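Local coordinates for uncharacterized protein (Bacteroides uniformis, PDB 4IYK) that is of unknown function but probably binds carbohydrate, pairing a transthyretin-like N-terminal domain with a C-terminal domain of the E-set clan, at residues L29-I40 with Q53-Y63; F77-V87 with Y99-I107. All blocks are in the same frame, centred on the assembly; numbering follows the deposited sequence.

Interaction 1: residues L29-I40 with Q53-Y63; sequences LVGSDMENGNAI and QTWYITNTGEY
I40 and W55 form an antiparallel hydrogen-bonded pair, the one place where 29-40 and 53-63 meet as strands. W55 N gives a nearly straight bond to I40 O (2.8 Å, 171° at the hydrogen), and I40 N returns one to W55 O. The remaining direct bonds belong to N59, in the type I turn T58-G61. Its side-chain OD1 takes the amide of M34 at 2.7 Å, the donor tilted 31° from the amide plane, while its backbone O takes S32 N. With CG swung beside its own backbone N (chi1 -79°), N59 carries its amide to the backbone at D33 and M34; ND2 donates to a water that in turn donates to D33 OD1. With N59 replaced by an alanine, the M34 amide would probably lose its acceptor and the water one of its holders. A second water accepts from I57 N and lies close to M34 O and N38 O.

Apolar contact gathers round I40. Its CD1 sits over the centre of one face of the Y63 ring, 3.7 Å from the centroid, a CH-pi contact; CG2 comes up to W55 CE3, and the I40 and I57 side chains cross at about a right angle, I40 CG1 meeting I57 CD1. Selenomethionine M34 runs extended beyond CG, passing I57 O and carrying CE to Y56 CB (3.9 Å). G61 CA lies 3.3 Å from V30 O, and any side chain at G61 would clash with that oxygen.

Both segments belong to the transthyretin-like domain: 53-55 is an edge strand beside 40-44, I40 also packs on V75 and F77 of strand 67-77, and Y63 reaches I17 of strand 15-23. Toward the C-terminal domain, D33 OD2 bonds Y217 OH, and R200 bonds S32 O.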
loop_
_atom_site.group_PDB
_atom_site.type_symbol
_atom_site.label_atom_id
_atom_site.label_comp_id
_atom_site.label_asym_id
_atom_site.label_seq_id
_atom_site.Cartn_x
_atom_site.Cartn_y
_atom_site.Cartn_z
ATOM N N LEU A 29 9.635 -4.217 0.643
ATOM C CA LEU A 29 8.946 -2.955 0.934
ATOM C C LEU A 29 7.444 -3.212 1.053
ATOM O O LEU A 29 6.904 -4.014 0.279
ATOM C CB LEU A 29 9.198 -1.933 -0.198
ATOM C CG LEU A 29 10.510 -1.166 -0.158
ATOM C CD1 LEU A 29 10.826 -0.537 -1.535
ATOM C CD2 LEU A 29 10.480 -0.099 0.937
ATOM N N VAL A 30 6.776 -2.556 2.009
ATOM C CA VAL A 30 5.313 -2.642 2.159
ATOM C C VAL A 30 4.741 -1.311 1.647
ATOM O O VAL A 30 4.973 -0.255 2.255
ATOM C CB VAL A 30 4.871 -3.000 3.612
ATOM C CG1 VAL A 30 3.334 -2.988 3.764
ATOM C CG2 VAL A 30 5.446 -4.353 4.028
ATOM N N GLY A 31 4.075 -1.370 0.496
ATOM C CA GLY A 31 3.505 -0.192 -0.141
ATOM C C GLY A 31 2.110 0.150 0.340
ATOM O O GLY A 31 1.366 -0.722 0.794
ATOM N N SER A 32 1.749 1.432 0.240
ATOM C CA SER A 32 0.445 1.951 0.646
ATOM C C SER A 32 0.117 3.172 -0.220
ATOM O O SER A 32 0.642 3.282 -1.327
ATOM C CB SER A 32 0.465 2.300 2.140
ATOM O OG SER A 32 -0.812 2.694 2.612
ATOM N N ASP A 33 -0.779 4.052 0.245
ATOM C CA ASP A 33 -1.089 5.309 -0.428
ATOM C C ASP A 33 -0.529 6.405 0.457
ATOM O O ASP A 33 -0.747 6.328 1.662
ATOM C CB ASP A 33 -2.612 5.487 -0.644
ATOM C CG ASP A 33 -3.240 4.446 -1.532
ATOM O OD1 ASP A 33 -3.263 4.658 -2.765
ATOM O OD2 ASP A 33 -3.802 3.466 -0.990
HETATM N N MSE A 34 0.203 7.404 -0.091
HETATM C CA MSE A 34 0.775 8.489 0.747
HETATM C C MSE A 34 -0.318 9.219 1.533
HETATM O O MSE A 34 -0.158 9.506 2.723
HETATM C CB MSE A 34 1.589 9.508 -0.085
HETATM C CG MSE A 34 2.531 10.307 0.793
HETATM SE SE MSE A 34 3.965 11.134 -0.205
HETATM C CE MSE A 34 5.138 11.507 1.261
ATOM N N GLU A 35 -1.438 9.487 0.860
ATOM C CA GLU A 35 -2.605 10.106 1.471
ATOM C C GLU A 35 -3.659 9.014 1.675
ATOM O O GLU A 35 -3.870 8.227 0.760
ATOM C CB GLU A 35 -3.121 11.227 0.568
ATOM C CG GLU A 35 -4.405 11.865 1.051
ATOM C CD GLU A 35 -4.992 12.865 0.077
ATOM O OE1 GLU A 35 -5.397 12.465 -1.040
ATOM O OE2 GLU A 35 -5.058 14.057 0.445
ATOM N N ASN A 36 -4.291 8.945 2.868
ATOM C CA ASN A 36 -5.339 7.969 3.203
ATOM C C ASN A 36 -4.792 6.528 3.175
ATOM O O ASN A 36 -5.460 5.598 2.727
ATOM C CB ASN A 36 -6.581 8.134 2.274
ATOM C CG ASN A 36 -7.277 9.445 2.494
ATOM O OD1 ASN A 36 -7.541 9.831 3.625
ATOM N ND2 ASN A 36 -7.493 10.209 1.433
ATOM N N GLY A 37 -3.585 6.372 3.697
ATOM C CA GLY A 37 -2.915 5.087 3.788
ATOM C C GLY A 37 -2.146 5.042 5.080
ATOM O O GLY A 37 -2.607 5.584 6.088
ATOM N N ASN A 38 -0.964 4.420 5.050
ATOM C CA ASN A 38 -0.075 4.308 6.201
ATOM C C ASN A 38 0.484 5.658 6.584
ATOM O O ASN A 38 0.622 6.542 5.740
ATOM C CB ASN A 38 1.087 3.330 5.898
ATOM C CG ASN A 38 0.681 1.879 5.788
ATOM O OD1 ASN A 38 -0.357 1.458 6.319
ATOM N ND2 ASN A 38 1.529 1.061 5.118
ATOM N N ALA A 39 0.869 5.796 7.841
ATOM C CA ALA A 39 1.454 7.031 8.345
ATOM C C ALA A 39 2.237 6.762 9.622
ATOM O O ALA A 39 1.916 5.835 10.356
ATOM C CB ALA A 39 0.351 8.069 8.616
ATOM N N ILE A 40 3.259 7.572 9.866
ATOM C CA ILE A 40 4.069 7.529 11.067
ATOM C C ILE A 40 3.555 8.622 12.008
ATOM O O ILE A 40 3.726 9.800 11.696
ATOM C CB ILE A 40 5.593 7.703 10.751
ATOM C CG1 ILE A 40 6.101 6.690 9.700
ATOM C CG2 ILE A 40 6.418 7.668 12.054
ATOM C CD1 ILE A 40 7.475 6.998 9.194
ATOM N N GLN A 53 2.526 15.247 15.662
ATOM C CA GLN A 53 2.776 15.443 14.239
ATOM C C GLN A 53 2.789 14.086 13.492
ATOM O O GLN A 53 2.731 13.029 14.116
ATOM C CB GLN A 53 4.057 16.280 13.980
ATOM C CG GLN A 53 5.359 15.809 14.642
ATOM C CD GLN A 53 6.589 16.531 14.109
ATOM O OE1 GLN A 53 7.480 15.937 13.472
ATOM N NE2 GLN A 53 6.676 17.833 14.368
ATOM N N THR A 54 2.752 14.135 12.152
ATOM C CA THR A 54 2.726 12.940 11.314
ATOM C C THR A 54 3.827 13.019 10.281
ATOM O O THR A 54 4.050 14.088 9.698
ATOM C CB THR A 54 1.336 12.758 10.623
ATOM O OG1 THR A 54 0.306 12.728 11.601
ATOM C CG2 THR A 54 1.245 11.481 9.790
ATOM N N TRP A 55 4.509 11.880 10.053
ATOM C CA TRP A 55 5.499 11.731 8.998
ATOM C C TRP A 55 4.871 10.852 7.938
ATOM O O TRP A 55 4.501 9.707 8.227
ATOM C CB TRP A 55 6.839 11.160 9.497
ATOM C CG TRP A 55 7.516 11.942 10.583
ATOM C CD1 TRP A 55 7.269 13.235 10.957
ATOM C CD2 TRP A 55 8.554 11.465 11.448
ATOM N NE1 TRP A 55 8.082 13.587 12.008
ATOM C CE2 TRP A 55 8.886 12.520 12.327
ATOM C CE3 TRP A 55 9.220 10.230 11.586
ATOM C CZ2 TRP A 55 9.879 12.390 13.312
ATOM C CZ3 TRP A 55 10.188 10.099 12.574
ATOM C CH2 TRP A 55 10.527 11.177 13.404
ATOM N N TYR A 56 4.746 11.388 6.712
ATOM C CA TYR A 56 4.117 10.740 5.569
ATOM C C TYR A 56 5.124 9.870 4.776
ATOM O O TYR A 56 6.347 10.061 4.836
ATOM C CB TYR A 56 3.388 11.771 4.705
ATOM C CG TYR A 56 2.257 12.412 5.492
ATOM C CD1 TYR A 56 2.483 13.531 6.289
ATOM C CD2 TYR A 56 0.976 11.859 5.493
ATOM C CE1 TYR A 56 1.466 14.084 7.072
ATOM C CE2 TYR A 56 -0.050 12.410 6.269
ATOM C CZ TYR A 56 0.202 13.524 7.056
ATOM O OH TYR A 56 -0.793 14.083 7.824
ATOM N N ILE A 57 4.590 8.827 4.151
ATOM C CA ILE A 57 5.394 7.766 3.518
ATOM C C ILE A 57 5.033 7.701 2.045
ATOM O O ILE A 57 3.853 7.614 1.722
ATOM C CB ILE A 57 5.129 6.392 4.242
ATOM C CG1 ILE A 57 5.168 6.494 5.788
ATOM C CG2 ILE A 57 6.056 5.267 3.741
ATOM C CD1 ILE A 57 4.378 5.320 6.584
ATOM N N THR A 58 6.026 7.727 1.152
ATOM C CA THR A 58 5.736 7.591 -0.286
ATOM C C THR A 58 5.094 6.211 -0.526
ATOM O O THR A 58 5.262 5.301 0.294
ATOM C CB THR A 58 6.983 7.809 -1.157
ATOM O OG1 THR A 58 7.892 6.692 -1.003
ATOM C CG2 THR A 58 7.657 9.159 -0.893
ATOM N N ASN A 59 4.379 6.063 -1.643
ATOM C CA ASN A 59 3.631 4.848 -1.983
ATOM C C ASN A 59 4.464 3.553 -1.972
ATOM O O ASN A 59 3.902 2.507 -1.704
ATOM C CB ASN A 59 2.967 5.022 -3.357
ATOM C CG ASN A 59 1.722 5.861 -3.236
ATOM O OD1 ASN A 59 1.599 6.687 -2.343
ATOM N ND2 ASN A 59 0.788 5.690 -4.124
ATOM N N THR A 60 5.768 3.616 -2.272
ATOM C CA THR A 60 6.617 2.408 -2.315
ATOM C C THR A 60 6.883 1.827 -0.899
ATOM O O THR A 60 7.278 0.660 -0.784
ATOM C CB THR A 60 7.957 2.730 -2.968
ATOM O OG1 THR A 60 8.602 3.699 -2.139
ATOM C CG2 THR A 60 7.829 3.243 -4.426
ATOM N N GLY A 61 6.700 2.657 0.131
ATOM C CA GLY A 61 6.978 2.320 1.525
ATOM C C GLY A 61 8.240 3.009 2.030
ATOM O O GLY A 61 8.628 2.841 3.178
ATOM N N GLU A 62 8.874 3.833 1.187
ATOM C CA GLU A 62 10.035 4.623 1.600
ATOM C C GLU A 62 9.571 5.982 2.111
ATOM O O GLU A 62 8.693 6.602 1.509
ATOM C CB GLU A 62 11.016 4.796 0.428
ATOM C CG GLU A 62 11.759 3.512 0.114
ATOM C CD GLU A 62 12.267 3.374 -1.306
ATOM O OE1 GLU A 62 11.489 3.636 -2.253
ATOM O OE2 GLU A 62 13.427 2.930 -1.467
ATOM N N TYR A 63 10.146 6.447 3.219
ATOM C CA TYR A 63 9.779 7.747 3.776
ATOM C C TYR A 63 11.032 8.624 3.903
ATOM O O TYR A 63 12.132 8.095 4.030
ATOM C CB TYR A 63 9.022 7.599 5.127
ATOM C CG TYR A 63 9.892 7.207 6.300
ATOM C CD1 TYR A 63 10.483 8.175 7.110
ATOM C CD2 TYR A 63 10.079 5.867 6.642
ATOM C CE1 TYR A 63 11.297 7.821 8.185
ATOM C CE2 TYR A 63 10.884 5.503 7.725
ATOM C CZ TYR A 63 11.518 6.484 8.469
ATOM O OH TYR A 63 12.318 6.149 9.527
HETATM O O HOH W 1 -1.948 6.832 -3.749
HETATM O O HOH W 2 1.818 8.502 4.461
#

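Interaction 2: residues F77-V87 with Y99-I107; sequences FENGNFYPFEV and YDFKVIPYI. With EDO (1,2-ethanediol), chain I; EDO (1,2-ethanediol), chain D.
F77 drives the edge of its ring, at CE2 and CZ, into the face of F101, a T-shaped pair with centroids 4.8 Å apart and planes at 75°. Further along, G80 O comes to the rim of the Y106 ring at CE2. N81 O accepts the amide of Y106 (3.1 Å), the donor tilted out of the carbonyl plane. F82 and P105 are joined in a single backbone bridge, and F82, with CG between the backbone N and the carbonyl carbon (chi1 56°), lays its ring against V103, whose CG1 stands 3.6 Å from the ring centroid as a CH-pi contact. Y83 N then bonds I104 O at 2.9 Å, and a water linking Y83 O to I104 N extends the pairing. The Y83 ring receives Y106 edge-on: CE1 of Y106 stands over the centre of its face, with the planes at 71°, while I104 CG2 touches Y83 at CD1. P84 CD meets the Y106 hydroxyl. F85 turns CE1 to V103 CG1 (3.7 Å), so that V103 is shared with F82. V87 closes the series, its CG2 reaching the edge of F101 at CE1. Beside F85 and V87 lies an ethanediol, probably from the crystallisation liquor, which donates through O1 to K102 O (2.9 Å) and is hydrogen-bonded through O2 to Y99 OH.

F77, F82, F85 and F101 lie between the two sheets of the transthyretin-like sandwich, for strand 85-92 is an edge of one and strand 95-103 of the other; the axes of 85-87 and 101-103 approach to 10.0 Å. F82 and F101 both lean on I21 of strand 15-23, while Y83 and Y106 stand at the domain junction, Y106 packing on A205 and N216, strand residues of the C-terminal domain.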
loop_
_atom_site.group_PDB
_atom_site.type_symbol
_atom_site.label_atom_id
_atom_site.label_comp_id
_atom_site.label_asym_id
_atom_site.label_seq_id
_atom_site.Cartn_x
_atom_site.Cartn_y
_atom_site.Cartn_z
ATOM N N PHE A 77 1.798 3.472 15.093
ATOM C CA PHE A 77 1.192 3.045 13.831
ATOM C C PHE A 77 -0.212 2.576 14.098
ATOM O O PHE A 77 -0.417 1.727 14.968
ATOM C CB PHE A 77 1.992 1.933 13.162
ATOM C CG PHE A 77 3.344 2.371 12.683
ATOM C CD1 PHE A 77 3.484 3.061 11.476
ATOM C CD2 PHE A 77 4.478 2.119 13.437
ATOM C CE1 PHE A 77 4.738 3.474 11.034
ATOM C CE2 PHE A 77 5.733 2.536 12.991
ATOM C CZ PHE A 77 5.855 3.208 11.794
ATOM N N GLU A 78 -1.185 3.155 13.390
ATOM C CA GLU A 78 -2.599 2.806 13.499
ATOM C C GLU A 78 -3.324 3.075 12.183
ATOM O O GLU A 78 -2.866 3.896 11.391
ATOM C CB GLU A 78 -3.284 3.565 14.645
ATOM C CG GLU A 78 -3.135 5.082 14.617
ATOM C CD GLU A 78 -3.783 5.832 15.770
ATOM O OE1 GLU A 78 -3.968 5.239 16.860
ATOM O OE2 GLU A 78 -4.076 7.034 15.589
ATOM N N ASN A 79 -4.457 2.378 11.974
ATOM C CA ASN A 79 -5.364 2.491 10.827
ATOM C C ASN A 79 -4.647 2.381 9.471
ATOM O O ASN A 79 -4.947 3.119 8.533
ATOM C CB ASN A 79 -6.171 3.784 10.917
ATOM C CG ASN A 79 -7.043 3.817 12.139
ATOM O OD1 ASN A 79 -7.855 2.926 12.382
ATOM N ND2 ASN A 79 -6.832 4.794 12.978
ATOM N N GLY A 80 -3.693 1.461 9.396
ATOM C CA GLY A 80 -2.911 1.240 8.194
ATOM C C GLY A 80 -3.269 -0.054 7.517
ATOM O O GLY A 80 -4.402 -0.522 7.615
ATOM N N ASN A 81 -2.302 -0.636 6.825
ATOM C CA ASN A 81 -2.477 -1.917 6.136
ATOM C C ASN A 81 -1.567 -3.001 6.763
ATOM O O ASN A 81 -1.315 -4.050 6.158
ATOM C CB ASN A 81 -2.240 -1.765 4.630
ATOM C CG ASN A 81 -0.836 -1.425 4.207
ATOM O OD1 ASN A 81 0.128 -1.483 5.008
ATOM N ND2 ASN A 81 -0.684 -1.188 2.893
ATOM N N PHE A 82 -1.091 -2.734 7.988
ATOM C CA PHE A 82 -0.303 -3.683 8.740
ATOM C C PHE A 82 -0.735 -3.602 10.186
ATOM O O PHE A 82 -1.362 -2.608 10.582
ATOM C CB PHE A 82 1.214 -3.473 8.562
ATOM C CG PHE A 82 1.763 -2.110 8.897
ATOM C CD1 PHE A 82 2.083 -1.774 10.214
ATOM C CD2 PHE A 82 2.064 -1.199 7.891
ATOM C CE1 PHE A 82 2.612 -0.520 10.521
ATOM C CE2 PHE A 82 2.599 0.054 8.197
ATOM C CZ PHE A 82 2.883 0.380 9.508
ATOM N N TYR A 83 -0.447 -4.660 10.964
ATOM C CA TYR A 83 -0.844 -4.716 12.377
ATOM C C TYR A 83 -0.225 -3.556 13.168
ATOM O O TYR A 83 0.982 -3.281 13.031
ATOM C CB TYR A 83 -0.503 -6.075 13.030
ATOM C CG TYR A 83 -1.513 -7.153 12.694
ATOM C CD1 TYR A 83 -1.384 -7.920 11.537
ATOM C CD2 TYR A 83 -2.623 -7.370 13.502
ATOM C CE1 TYR A 83 -2.304 -8.919 11.228
ATOM C CE2 TYR A 83 -3.564 -8.352 13.189
ATOM C CZ TYR A 83 -3.420 -9.094 12.026
ATOM O OH TYR A 83 -4.333 -10.069 11.712
ATOM N N PRO A 84 -1.088 -2.828 13.922
ATOM C CA PRO A 84 -0.612 -1.691 14.720
ATOM C C PRO A 84 0.366 -2.084 15.824
ATOM O O PRO A 84 0.345 -3.197 16.351
ATOM C CB PRO A 84 -1.911 -1.143 15.339
ATOM C CG PRO A 84 -2.807 -2.311 15.426
ATOM C CD PRO A 84 -2.534 -3.037 14.131
ATOM N N PHE A 85 1.211 -1.130 16.175
ATOM C CA PHE A 85 2.207 -1.224 17.229
ATOM C C PHE A 85 2.771 0.155 17.508
ATOM O O PHE A 85 2.572 1.105 16.737
ATOM C CB PHE A 85 3.349 -2.229 16.886
ATOM C CG PHE A 85 4.235 -1.860 15.712
ATOM C CD1 PHE A 85 3.882 -2.215 14.416
ATOM C CD2 PHE A 85 5.448 -1.213 15.912
ATOM C CE1 PHE A 85 4.700 -1.888 13.337
ATOM C CE2 PHE A 85 6.278 -0.904 14.830
ATOM C CZ PHE A 85 5.891 -1.233 13.548
ATOM N N GLU A 86 3.519 0.230 18.601
ATOM C CA GLU A 86 4.212 1.415 19.034
ATOM C C GLU A 86 5.698 1.158 19.148
ATOM O O GLU A 86 6.116 0.037 19.453
ATOM C CB GLU A 86 3.676 1.839 20.398
ATOM C CG GLU A 86 2.781 3.049 20.386
ATOM C CD GLU A 86 2.550 3.624 21.769
ATOM O OE1 GLU A 86 2.054 2.886 22.652
ATOM O OE2 GLU A 86 2.873 4.817 21.972
ATOM N N VAL A 87 6.502 2.206 18.917
ATOM C CA VAL A 87 7.942 2.194 19.147
ATOM C C VAL A 87 8.199 3.314 20.185
ATOM O O VAL A 87 8.177 4.496 19.844
ATOM C CB VAL A 87 8.827 2.305 17.877
ATOM C CG1 VAL A 87 10.307 2.175 18.225
ATOM C CG2 VAL A 87 8.440 1.261 16.832
ATOM N N TYR A 99 16.002 4.743 9.693
ATOM C CA TYR A 99 15.266 3.760 10.500
ATOM C C TYR A 99 14.205 3.039 9.661
ATOM O O TYR A 99 13.270 3.647 9.109
ATOM C CB TYR A 99 14.619 4.370 11.764
ATOM C CG TYR A 99 14.184 3.334 12.790
ATOM C CD1 TYR A 99 12.948 2.699 12.691
ATOM C CD2 TYR A 99 15.005 3.000 13.864
ATOM C CE1 TYR A 99 12.542 1.751 13.630
ATOM C CE2 TYR A 99 14.604 2.058 14.819
ATOM C CZ TYR A 99 13.367 1.439 14.698
ATOM O OH TYR A 99 12.955 0.505 15.620
ATOM N N ASP A 100 14.341 1.720 9.617
ATOM C CA ASP A 100 13.405 0.857 8.916
ATOM C C ASP A 100 12.456 0.231 9.929
ATOM O O ASP A 100 12.892 -0.223 10.984
ATOM C CB ASP A 100 14.169 -0.222 8.123
ATOM C CG ASP A 100 15.007 0.321 6.970
ATOM O OD1 ASP A 100 14.678 1.417 6.454
ATOM O OD2 ASP A 100 15.987 -0.351 6.582
ATOM N N PHE A 101 11.154 0.250 9.642
ATOM C CA PHE A 101 10.175 -0.364 10.538
ATOM C C PHE A 101 9.792 -1.727 9.944
ATOM O O PHE A 101 9.537 -1.820 8.739
ATOM C CB PHE A 101 8.935 0.555 10.704
ATOM C CG PHE A 101 9.212 1.904 11.324
ATOM C CD1 PHE A 101 9.162 2.077 12.702
ATOM C CD2 PHE A 101 9.454 3.019 10.527
ATOM C CE1 PHE A 101 9.394 3.335 13.274
ATOM C CE2 PHE A 101 9.690 4.278 11.098
ATOM C CZ PHE A 101 9.655 4.429 12.466
ATOM N N LYS A 102 9.762 -2.763 10.778
ATOM C CA LYS A 102 9.399 -4.155 10.455
ATOM C C LYS A 102 7.941 -4.391 10.865
ATOM O O LYS A 102 7.575 -4.159 12.014
ATOM C CB LYS A 102 10.336 -5.155 11.163
ATOM C CG LYS A 102 11.830 -4.845 11.012
ATOM C CD LYS A 102 12.472 -5.505 9.808
ATOM C CE LYS A 102 13.988 -5.442 9.867
ATOM N NZ LYS A 102 14.563 -6.342 10.912
ATOM N N VAL A 103 7.098 -4.804 9.915
ATOM C CA VAL A 103 5.651 -4.903 10.141
ATOM C C VAL A 103 5.078 -6.242 9.643
ATOM O O VAL A 103 5.739 -6.980 8.905
ATOM C CB VAL A 103 4.934 -3.690 9.441
ATOM C CG1 VAL A 103 5.611 -2.357 9.764
ATOM C CG2 VAL A 103 4.812 -3.876 7.921
ATOM N N ILE A 104 3.838 -6.526 10.041
ATOM C CA ILE A 104 3.081 -7.697 9.600
ATOM C C ILE A 104 1.948 -7.149 8.755
ATOM O O ILE A 104 0.990 -6.624 9.346
ATOM C CB ILE A 104 2.554 -8.607 10.772
ATOM C CG1 ILE A 104 3.707 -9.185 11.616
ATOM C CG2 ILE A 104 1.619 -9.728 10.234
ATOM C CD1 ILE A 104 3.265 -9.733 13.017
ATOM N N PRO A 105 2.038 -7.212 7.390
ATOM C CA PRO A 105 0.910 -6.731 6.568
ATOM C C PRO A 105 -0.302 -7.624 6.784
ATOM O O PRO A 105 -0.124 -8.793 7.150
ATOM C CB PRO A 105 1.434 -6.843 5.131
ATOM C CG PRO A 105 2.465 -7.903 5.172
ATOM C CD PRO A 105 3.083 -7.858 6.561
ATOM N N TYR A 106 -1.521 -7.108 6.581
ATOM C CA TYR A 106 -2.692 -7.977 6.735
ATOM C C TYR A 106 -2.704 -9.027 5.633
ATOM O O TYR A 106 -3.010 -10.187 5.872
ATOM C CB TYR A 106 -3.990 -7.143 6.719
ATOM C CG TYR A 106 -4.058 -6.118 7.831
ATOM C CD1 TYR A 106 -3.837 -6.486 9.159
ATOM C CD2 TYR A 106 -4.356 -4.786 7.561
ATOM C CE1 TYR A 106 -3.881 -5.548 10.186
ATOM C CE2 TYR A 106 -4.405 -3.836 8.580
ATOM C CZ TYR A 106 -4.165 -4.225 9.894
ATOM O OH TYR A 106 -4.205 -3.308 10.915
ATOM N N ILE A 107 -2.319 -8.614 4.422
ATOM C CA ILE A 107 -2.273 -9.454 3.234
ATOM C C ILE A 107 -0.975 -9.207 2.459
ATOM O O ILE A 107 -0.577 -8.053 2.278
ATOM C CB ILE A 107 -3.521 -9.154 2.321
ATOM C CG1 ILE A 107 -4.847 -9.566 3.017
ATOM C CG2 ILE A 107 -3.380 -9.797 0.908
ATOM C CD1 ILE A 107 -6.084 -9.154 2.286
HETATM C C1 EDO I . 9.332 -3.026 15.223
HETATM O O1 EDO I . 8.619 -4.146 14.697
HETATM C C2 EDO I . 9.881 -2.144 14.066
HETATM O O2 EDO I . 10.508 -1.015 14.618
HETATM C C1 EDO D . 15.943 -0.732 12.367
HETATM O O1 EDO D . 15.065 -1.853 12.335
HETATM C C2 EDO D . 16.634 -0.596 10.981
HETATM O O2 EDO D . 17.066 0.742 10.775
HETATM O O HOH W 3 2.911 -4.949 12.244
#

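Overall arrangement
Interactions 1 and 2 draw on the same two sheets of the N-terminal domain, but 77-87 with 99-107 is the more enclosed, with one exposed residue among 15 that touch, against five of 20 in 29-40 with 53-63. The latter is mostly loop against loop, closed by backbone and amide bonds and by water, with its main apolar centre at the I40 end; L29, Y56, T60 and E62 lie at the surface. In interaction 2 rings and aliphatic groups dominate, and polar bonding gathers near the crossing into the C-terminal domain. The two meet directly: Y63 OH probably bonds Y99 O, and N38 OD1 probably bonds N81 N, with A39 O packed on the F77 ring.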